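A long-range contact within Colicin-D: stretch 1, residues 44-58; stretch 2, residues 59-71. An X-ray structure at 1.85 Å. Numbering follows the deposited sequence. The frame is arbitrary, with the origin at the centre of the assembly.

Stretch 1 44-58: EQGALVLNNTASSVQ
Stretch 2 (59-71) LAMTGTGVWTAAG

Colicin-D residues 44-58 and 59-71 are consecutive, joined by the Gln58-Leu59 peptide, and bury 720 Å² between them. The strand through Val57 and Gln58 runs on through 59-61, turns back around Thr62 to Thr64, and returns in the strand that carries Val66 to Gly71; the strand through Leu50 and Asn51 lies beside the hairpin, its axis 7.9 Å from that of the returning strand and 32° from parallel to it.

The two strands of the hairpin pair through their backbones, antiparallel (159°, axes 4.6 Å apart). Val57 (phi/psi -103/136) and Ala69 (-131/130) form the hydrogen-bonded pair, CA-CA 5.1 Å, with Val57 N to Ala69 O and Ala69 N to Val57 O both 2.8 Å and nearly straight. Gln58 (-136/147) faces Thr68 (-125/139) as a non-hydrogen-bonded pair, CA-CA 4.5 Å. CA-H...O contacts fill the intervals: Gln58 CA to Trp67 O at 3.1 Å, Thr68 CA to Val57 O at 3.4 Å. Within 59-71 the ladder continues, Leu59 N to Trp67 O 2.9 Å and Trp67 N to Leu59 O 2.8 Å. Positive phi at Gly63 (81/-8) and Gly65 (83/-169) favours glycine at the reversal.

Apolar side chains pack on both faces. Val57 (chi1 t) and Ala69 share one, Val57 CB to Ala69 CB 4.4 Å; Val57 CG1 also lies 4.4 Å from CZ3 of Trp67 (chi1 t, chi2 91°). On the face carrying Gln58 and Thr68, Val66 (chi1 t) points toward stretch 1, Val66 CG2 lying 4.3 Å from Val49 CB and 3.4 Å from Val49 O. Gln58 OE1 is 3.8 Å from Val66 CG1, and Gln58 CG 3.9 Å from Thr68 OG1. Ala60 CB, a small methyl, sits 3.7 Å from Val49 O. Leu48 (m, t) brings CD2 within 3.9 Å of Thr62 CG2; Thr62 (chi1 p) points toward stretch 1, and Thr62 CG2 also lies 3.7 Å from Gly46 O.

A buried polar network internal to stretch 1 holds Gln58 (m, t, chi3 37°) where it packs on Val66 and Thr68. Like a peptide group, Gln58 OE1 accepts from Asn51 N (2.9 Å) and Gln58 NE2 donates to Asn51 O (2.8 Å). Gln58 NE2 also donates to Ser56 OG (2.9 Å), while Ser56 OG (chi1 p) donates to Thr53 O (2.7 Å), bracing the type II turn 53-56.

Waters bridge the stretches. Water 1 accepts from Gly63 N (2.9 Å) and lies 3.0 Å from Gln45 O and 2.9 Å from Ala47 O, linking the type I turn 44-47 to the reversal. Water 2 joins Asn51 ND2 (3.0 Å), Thr53 OG1 (2.7 Å) and Thr68 OG1 (2.7 Å; Thr68 chi1 m). Water 3 donates to Ser55 O (2.7 Å) and accepts from Gly71 N (2.8 Å).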

ATOM      1  N   GLU A  44      -0.165 -25.029   4.451  1.00 43.19           N
ATOM      2  CA  GLU A  44      -0.018 -25.763   5.702  1.00 52.15           C
ATOM      3  C   GLU A  44      -0.322 -24.838   6.880  1.00 49.56           C
ATOM      4  O   GLU A  44      -0.148 -23.618   6.800  1.00 46.04           O
ATOM      5  CB  GLU A  44       1.392 -26.350   5.825  1.00 56.88           C
ATOM      6  CG  GLU A  44       1.705 -27.484   4.848  1.00 65.13           C
ATOM      7  CD  GLU A  44       1.517 -28.868   5.455  1.00 78.12           C
ATOM      8  OE1 GLU A  44       1.855 -29.056   6.643  1.00 80.73           O
ATOM      9  OE2 GLU A  44       1.034 -29.771   4.740  1.00 85.25           O
ATOM     10  N   GLN A  45      -0.780 -25.431   7.988  1.00 55.48           N
ATOM     11  CA  GLN A  45      -1.329 -24.631   9.082  1.00 51.01           C
ATOM     12  C   GLN A  45      -0.273 -23.734   9.724  1.00 41.28           C
ATOM     13  O   GLN A  45      -0.576 -22.605  10.128  1.00 44.43           O
ATOM     14  CB  GLN A  45      -1.971 -25.545  10.132  1.00 59.05           C
ATOM     15  CG  GLN A  45      -1.004 -26.199  11.127  1.00 69.84           C
ATOM     16  CD  GLN A  45      -0.246 -27.390  10.556  1.00 77.45           C
ATOM     17  OE1 GLN A  45      -0.156 -27.570   9.336  1.00 76.22           O
ATOM     18  NE2 GLN A  45       0.303 -28.219  11.446  1.00 79.27           N
ATOM     19  N   GLY A  46       0.969 -24.202   9.817  1.00 30.43           N
ATOM     20  CA  GLY A  46       2.003 -23.435  10.492  1.00 26.53           C
ATOM     21  C   GLY A  46       2.970 -22.723   9.562  1.00 31.81           C
ATOM     22  O   GLY A  46       4.082 -22.368   9.970  1.00 33.29           O
ATOM     23  N   ALA A  47       2.563 -22.503   8.314  1.00 27.49           N
ATOM     24  CA  ALA A  47       3.438 -21.846   7.351  1.00 29.64           C
ATOM     25  C   ALA A  47       3.520 -20.351   7.630  1.00 30.44           C
ATOM     26  O   ALA A  47       2.514 -19.701   7.925  1.00 32.71           O
ATOM     27  CB  ALA A  47       2.940 -22.080   5.925  1.00 30.64           C
ATOM     28  N   LEU A  48       4.734 -19.814   7.556  1.00 22.40           N
ATOM     29  CA  LEU A  48       4.981 -18.376   7.551  1.00 21.86           C
ATOM     30  C   LEU A  48       5.570 -18.028   6.197  1.00 21.30           C
ATOM     31  O   LEU A  48       6.595 -18.597   5.806  1.00 22.12           O
ATOM     32  CB  LEU A  48       5.952 -17.968   8.654  1.00 25.05           C
ATOM     33  CG  LEU A  48       5.478 -17.915  10.101  1.00 27.08           C
ATOM     34  CD1 LEU A  48       6.707 -17.730  10.973  1.00 23.82           C
ATOM     35  CD2 LEU A  48       4.499 -16.756  10.287  1.00 23.72           C
ATOM     36  N   VAL A  49       4.934 -17.102   5.484  1.00 18.76           N
ATOM     37  CA  VAL A  49       5.345 -16.766   4.128  1.00 19.14           C
ATOM     38  C   VAL A  49       5.745 -15.297   4.063  1.00 20.72           C
ATOM     39  O   VAL A  49       5.014 -14.417   4.544  1.00 19.58           O
ATOM     40  CB  VAL A  49       4.233 -17.067   3.106  1.00 20.23           C
ATOM     41  CG1 VAL A  49       4.722 -16.782   1.664  1.00 20.14           C
ATOM     42  CG2 VAL A  49       3.740 -18.494   3.273  1.00 20.23           C
ATOM     43  N   LEU A  50       6.913 -15.051   3.474  1.00 18.93           N
ATOM     44  CA  LEU A  50       7.340 -13.750   2.983  1.00 15.83           C
ATOM     45  C   LEU A  50       7.022 -13.647   1.497  1.00 24.73           C
ATOM     46  O   LEU A  50       7.308 -14.572   0.730  1.00 22.99           O
ATOM     47  CB  LEU A  50       8.846 -13.561   3.184  1.00 20.26           C
ATOM     48  CG  LEU A  50       9.376 -13.437   4.601  1.00 21.65           C
ATOM     49  CD1 LEU A  50      10.863 -13.765   4.646  1.00 19.80           C
ATOM     50  CD2 LEU A  50       9.096 -12.014   5.094  1.00 18.28           C
ATOM     51  N   ASN A  51       6.449 -12.526   1.082  1.00 17.21           N
ATOM     52  CA  ASN A  51       6.263 -12.259  -0.333  1.00 15.71           C
ATOM     53  C   ASN A  51       7.381 -11.351  -0.820  1.00 17.46           C
ATOM     54  O   ASN A  51       7.815 -10.452  -0.098  1.00 22.48           O
ATOM     55  CB  ASN A  51       4.898 -11.620  -0.597  1.00 19.58           C
ATOM     56  CG  ASN A  51       3.759 -12.592  -0.400  1.00 28.54           C
ATOM     57  OD1 ASN A  51       3.947 -13.811  -0.502  1.00 29.29           O
ATOM     58  ND2 ASN A  51       2.561 -12.061  -0.127  1.00 25.24           N
ATOM     59  N   ASN A  52       7.856 -11.577  -2.050  1.00 15.28           N
ATOM     60  CA  ASN A  52       8.867 -10.690  -2.610  1.00 18.65           C
ATOM     61  C   ASN A  52       8.248  -9.494  -3.347  1.00 19.01           C
ATOM     62  O   ASN A  52       8.773  -9.049  -4.363  1.00 26.90           O
ATOM     63  CB  ASN A  52       9.830 -11.466  -3.515  1.00 18.85           C
ATOM     64  CG  ASN A  52      10.943 -12.165  -2.730  1.00 22.01           C
ATOM     65  OD1 ASN A  52      11.823 -12.815  -3.307  1.00 27.29           O
ATOM     66  ND2 ASN A  52      10.910 -12.031  -1.419  1.00 15.41           N
ATOM     67  N   THR A  53       7.131  -8.980  -2.847  1.00 20.79           N
ATOM     68  CA  THR A  53       6.599  -7.687  -3.259  1.00 21.52           C
ATOM     69  C   THR A  53       7.569  -6.574  -2.874  1.00 20.74           C
ATOM     70  O   THR A  53       7.821  -6.348  -1.690  1.00 18.75           O
ATOM     71  CB  THR A  53       5.256  -7.474  -2.565  1.00 21.07           C
ATOM     72  OG1 THR A  53       4.466  -8.665  -2.714  1.00 25.77           O
ATOM     73  CG2 THR A  53       4.522  -6.273  -3.161  1.00 18.63           C
ATOM     74  N   ALA A  54       8.115  -5.872  -3.860  1.00 16.66           N
ATOM     75  CA  ALA A  54       9.218  -4.966  -3.558  1.00 18.51           C
ATOM     76  C   ALA A  54       8.741  -3.761  -2.755  1.00 21.92           C
ATOM     77  O   ALA A  54       7.630  -3.257  -2.958  1.00 17.49           O
ATOM     78  CB  ALA A  54       9.894  -4.497  -4.846  1.00 16.37           C
ATOM     79  N   SER A  55       9.597  -3.301  -1.838  1.00 15.87           N
ATOM     80  CA  SER A  55       9.358  -2.078  -1.070  1.00 19.20           C
ATOM     81  C   SER A  55       8.093  -2.170  -0.224  1.00 20.32           C
ATOM     82  O   SER A  55       7.395  -1.182  -0.027  1.00 19.16           O
ATOM     83  CB  SER A  55       9.289  -0.848  -1.983  1.00 20.69           C
ATOM     84  OG  SER A  55      10.537  -0.641  -2.632  1.00 23.97           O
ATOM     85  N   SER A  56       7.773  -3.353   0.282  1.00 16.71           N
ATOM     86  CA  SER A  56       6.520  -3.548   0.990  1.00 14.97           C
ATOM     87  C   SER A  56       6.776  -3.780   2.474  1.00 17.81           C
ATOM     88  O   SER A  56       7.856  -4.197   2.887  1.00 19.38           O
ATOM     89  CB  SER A  56       5.740  -4.727   0.388  1.00 18.53           C
ATOM     90  OG  SER A  56       6.443  -5.961   0.558  1.00 21.05           O
ATOM     91  N   VAL A  57       5.766  -3.468   3.271  1.00 19.23           N
ATOM     92  CA  VAL A  57       5.705  -3.863   4.678  1.00 15.39           C
ATOM     93  C   VAL A  57       4.734  -5.026   4.777  1.00 14.81           C
ATOM     94  O   VAL A  57       3.656  -4.995   4.171  1.00 18.53           O
ATOM     95  CB  VAL A  57       5.251  -2.690   5.569  1.00 16.98           C
ATOM     96  CG1 VAL A  57       5.136  -3.137   7.040  1.00 16.83           C
ATOM     97  CG2 VAL A  57       6.203  -1.506   5.426  1.00 17.81           C
ATOM     98  N   GLN A  58       5.099  -6.058   5.540  1.00 15.18           N
ATOM     99  CA  GLN A  58       4.258  -7.239   5.607  1.00 14.58           C
ATOM    100  C   GLN A  58       4.136  -7.716   7.043  1.00 17.65           C
ATOM    101  O   GLN A  58       5.074  -7.607   7.841  1.00 16.34           O
ATOM    102  CB  GLN A  58       4.804  -8.385   4.747  1.00 14.38           C
ATOM    103  CG  GLN A  58       4.721  -8.101   3.240  1.00 14.33           C
ATOM    104  CD  GLN A  58       5.461  -9.153   2.416  1.00 15.58           C
ATOM    105  OE1 GLN A  58       5.444 -10.336   2.747  1.00 18.78           O
ATOM    106  NE2 GLN A  58       6.132  -8.713   1.333  1.00 15.95           N
ATOM    107  N   LEU A  59       2.972  -8.276   7.349  1.00 18.19           N
ATOM    108  CA  LEU A  59       2.726  -8.923   8.632  1.00 20.18           C
ATOM    109  C   LEU A  59       2.075 -10.257   8.337  1.00 17.55           C
ATOM    110  O   LEU A  59       0.991 -10.298   7.750  1.00 19.87           O
ATOM    111  CB  LEU A  59       1.835  -8.064   9.531  1.00 14.87           C
ATOM    112  CG  LEU A  59       1.396  -8.697  10.847  1.00 23.46           C
ATOM    113  CD1 LEU A  59       2.595  -9.035  11.709  1.00 22.87           C
ATOM    114  CD2 LEU A  59       0.453  -7.763  11.603  1.00 22.86           C
ATOM    115  N   ALA A  60       2.744 -11.342   8.703  1.00 19.84           N
ATOM    116  CA  ALA A  60       2.215 -12.675   8.472  1.00 21.21           C
ATOM    117  C   ALA A  60       1.942 -13.332   9.813  1.00 18.07           C
ATOM    118  O   ALA A  60       2.696 -13.147  10.773  1.00 18.67           O
ATOM    119  CB  ALA A  60       3.184 -13.531   7.637  1.00 19.90           C
ATOM    120  N   MET A  61       0.847 -14.076   9.875  1.00 23.37           N
ATOM    121  CA  MET A  61       0.469 -14.815  11.072  1.00 26.04           C
ATOM    122  C   MET A  61       0.039 -16.212  10.644  1.00 27.16           C
ATOM    123  O   MET A  61      -0.740 -16.352   9.697  1.00 29.88           O
ATOM    124  CB  MET A  61      -0.655 -14.092  11.818  1.00 30.58           C
ATOM    125  CG  MET A  61      -0.310 -12.656  12.229  1.00 39.85           C
ATOM    126  SD  MET A  61      -1.666 -11.458  12.005  1.00 54.71           S
ATOM    127  CE  MET A  61      -1.665 -11.270  10.215  1.00 56.64           C
ATOM    128  N   THR A  62       0.568 -17.240  11.312  1.00 28.90           N
ATOM    129  CA  THR A  62       0.170 -18.607  10.986  1.00 27.37           C
ATOM    130  C   THR A  62      -1.348 -18.741  11.031  1.00 28.99           C
ATOM    131  O   THR A  62      -2.014 -18.213  11.929  1.00 32.93           O
ATOM    132  CB  THR A  62       0.816 -19.609  11.947  1.00 30.10           C
ATOM    133  OG1 THR A  62       0.512 -19.239  13.293  1.00 27.34           O
ATOM    134  CG2 THR A  62       2.334 -19.636  11.765  1.00 35.22           C
ATOM    135  N   GLY A  63      -1.900 -19.406  10.017  1.00 35.84           N
ATOM    136  CA  GLY A  63      -3.320 -19.665   9.945  1.00 40.92           C
ATOM    137  C   GLY A  63      -4.192 -18.532   9.439  1.00 42.95           C
ATOM    138  O   GLY A  63      -5.396 -18.747   9.248  1.00 44.33           O
ATOM    139  N   THR A  64      -3.649 -17.319   9.236  1.00 37.28           N
ATOM    140  CA  THR A  64      -4.477 -16.223   8.741  1.00 37.72           C
ATOM    141  C   THR A  64      -3.804 -15.383   7.656  1.00 38.48           C
ATOM    142  O   THR A  64      -4.242 -14.259   7.412  1.00 47.68           O
ATOM    143  CB  THR A  64      -4.910 -15.265   9.863  1.00 45.95           C
ATOM    144  OG1 THR A  64      -3.766 -14.576  10.376  1.00 48.15           O
ATOM    145  CG2 THR A  64      -5.605 -16.013  10.996  1.00 45.92           C
ATOM    146  N   GLY A  65      -2.745 -15.862   7.024  1.00 32.14           N
ATOM    147  CA  GLY A  65      -2.242 -15.199   5.825  1.00 29.98           C
ATOM    148  C   GLY A  65      -1.330 -14.001   6.056  1.00 26.93           C
ATOM    149  O   GLY A  65      -0.868 -13.703   7.163  1.00 25.66           O
ATOM    150  N   VAL A  66      -1.085 -13.290   4.953  1.00 19.08           N
ATOM    151  CA  VAL A  66      -0.136 -12.184   4.899  1.00 14.40           C
ATOM    152  C   VAL A  66      -0.891 -10.887   4.643  1.00 18.60           C
ATOM    153  O   VAL A  66      -1.711 -10.808   3.720  1.00 22.04           O
ATOM    154  CB  VAL A  66       0.922 -12.414   3.806  1.00 19.63           C
ATOM    155  CG1 VAL A  66       1.839 -11.201   3.688  1.00 18.10           C
ATOM    156  CG2 VAL A  66       1.717 -13.681   4.125  1.00 21.92           C
ATOM    157  N   TRP A  67      -0.610  -9.879   5.463  1.00 16.29           N
ATOM    158  CA  TRP A  67      -1.034  -8.506   5.228  1.00 18.64           C
ATOM    159  C   TRP A  67       0.121  -7.736   4.593  1.00 14.54           C
ATOM    160  O   TRP A  67       1.256  -7.828   5.066  1.00 18.88           O
ATOM    161  CB  TRP A  67      -1.441  -7.865   6.555  1.00 19.10           C
ATOM    162  CG  TRP A  67      -1.880  -6.417   6.493  1.00 20.17           C
ATOM    163  CD1 TRP A  67      -3.142  -5.955   6.312  1.00 24.70           C
ATOM    164  CD2 TRP A  67      -1.050  -5.266   6.679  1.00 20.53           C
ATOM    165  NE1 TRP A  67      -3.157  -4.581   6.366  1.00 21.79           N
ATOM    166  CE2 TRP A  67      -1.882  -4.134   6.590  1.00 24.97           C
ATOM    167  CE3 TRP A  67       0.318  -5.083   6.910  1.00 22.92           C
ATOM    168  CZ2 TRP A  67      -1.391  -2.836   6.707  1.00 27.05           C
ATOM    169  CZ3 TRP A  67       0.804  -3.799   7.041  1.00 26.89           C
ATOM    170  CH2 TRP A  67      -0.053  -2.685   6.940  1.00 26.58           C
ATOM    171  N   THR A  68      -0.171  -6.972   3.537  1.00 14.57           N
ATOM    172  CA  THR A  68       0.837  -6.240   2.775  1.00 18.59           C
ATOM    173  C   THR A  68       0.480  -4.757   2.718  1.00 24.12           C
ATOM    174  O   THR A  68      -0.692  -4.394   2.562  1.00 22.79           O
ATOM    175  CB  THR A  68       0.937  -6.795   1.335  1.00 20.85           C
ATOM    176  OG1 THR A  68       1.298  -8.184   1.377  1.00 22.30           O
ATOM    177  CG2 THR A  68       1.976  -6.039   0.541  1.00 19.23           C
ATOM    178  N   ALA A  69       1.482  -3.897   2.860  1.00 21.32           N
ATOM    179  CA  ALA A  69       1.307  -2.474   2.588  1.00 21.72           C
ATOM    180  C   ALA A  69       2.438  -2.019   1.686  1.00 23.19           C
ATOM    181  O   ALA A  69       3.608  -2.291   1.974  1.00 20.40           O
ATOM    182  CB  ALA A  69       1.295  -1.642   3.864  1.00 17.61           C
ATOM    183  N   ALA A  70       2.095  -1.339   0.596  1.00 17.41           N
ATOM    184  CA  ALA A  70       3.094  -0.792  -0.299  1.00 17.75           C
ATOM    185  C   ALA A  70       2.612   0.562  -0.797  1.00 20.29           C
ATOM    186  O   ALA A  70       1.413   0.844  -0.814  1.00 22.19           O
ATOM    187  CB  ALA A  70       3.383  -1.737  -1.481  1.00 20.50           C
ATOM    188  N   GLY A  71       3.561   1.401  -1.168  1.00 21.89           N
ATOM    189  CA  GLY A  71       3.253   2.743  -1.599  1.00 25.06           C
ATOM    190  C   GLY A  71       3.496   3.757  -0.503  1.00 28.23           C
ATOM    191  O   GLY A  71       4.026   3.479   0.573  1.00 25.99           O
TER
HETATM  192  O   HOH W   1      -0.238 -20.526   7.936  1.00 36.16           O
HETATM  193  O   HOH W   2       2.616  -9.111  -0.791  1.00 22.78           O
HETATM  194  O   HOH W   3       6.306   0.975  -1.234  1.00 27.00           O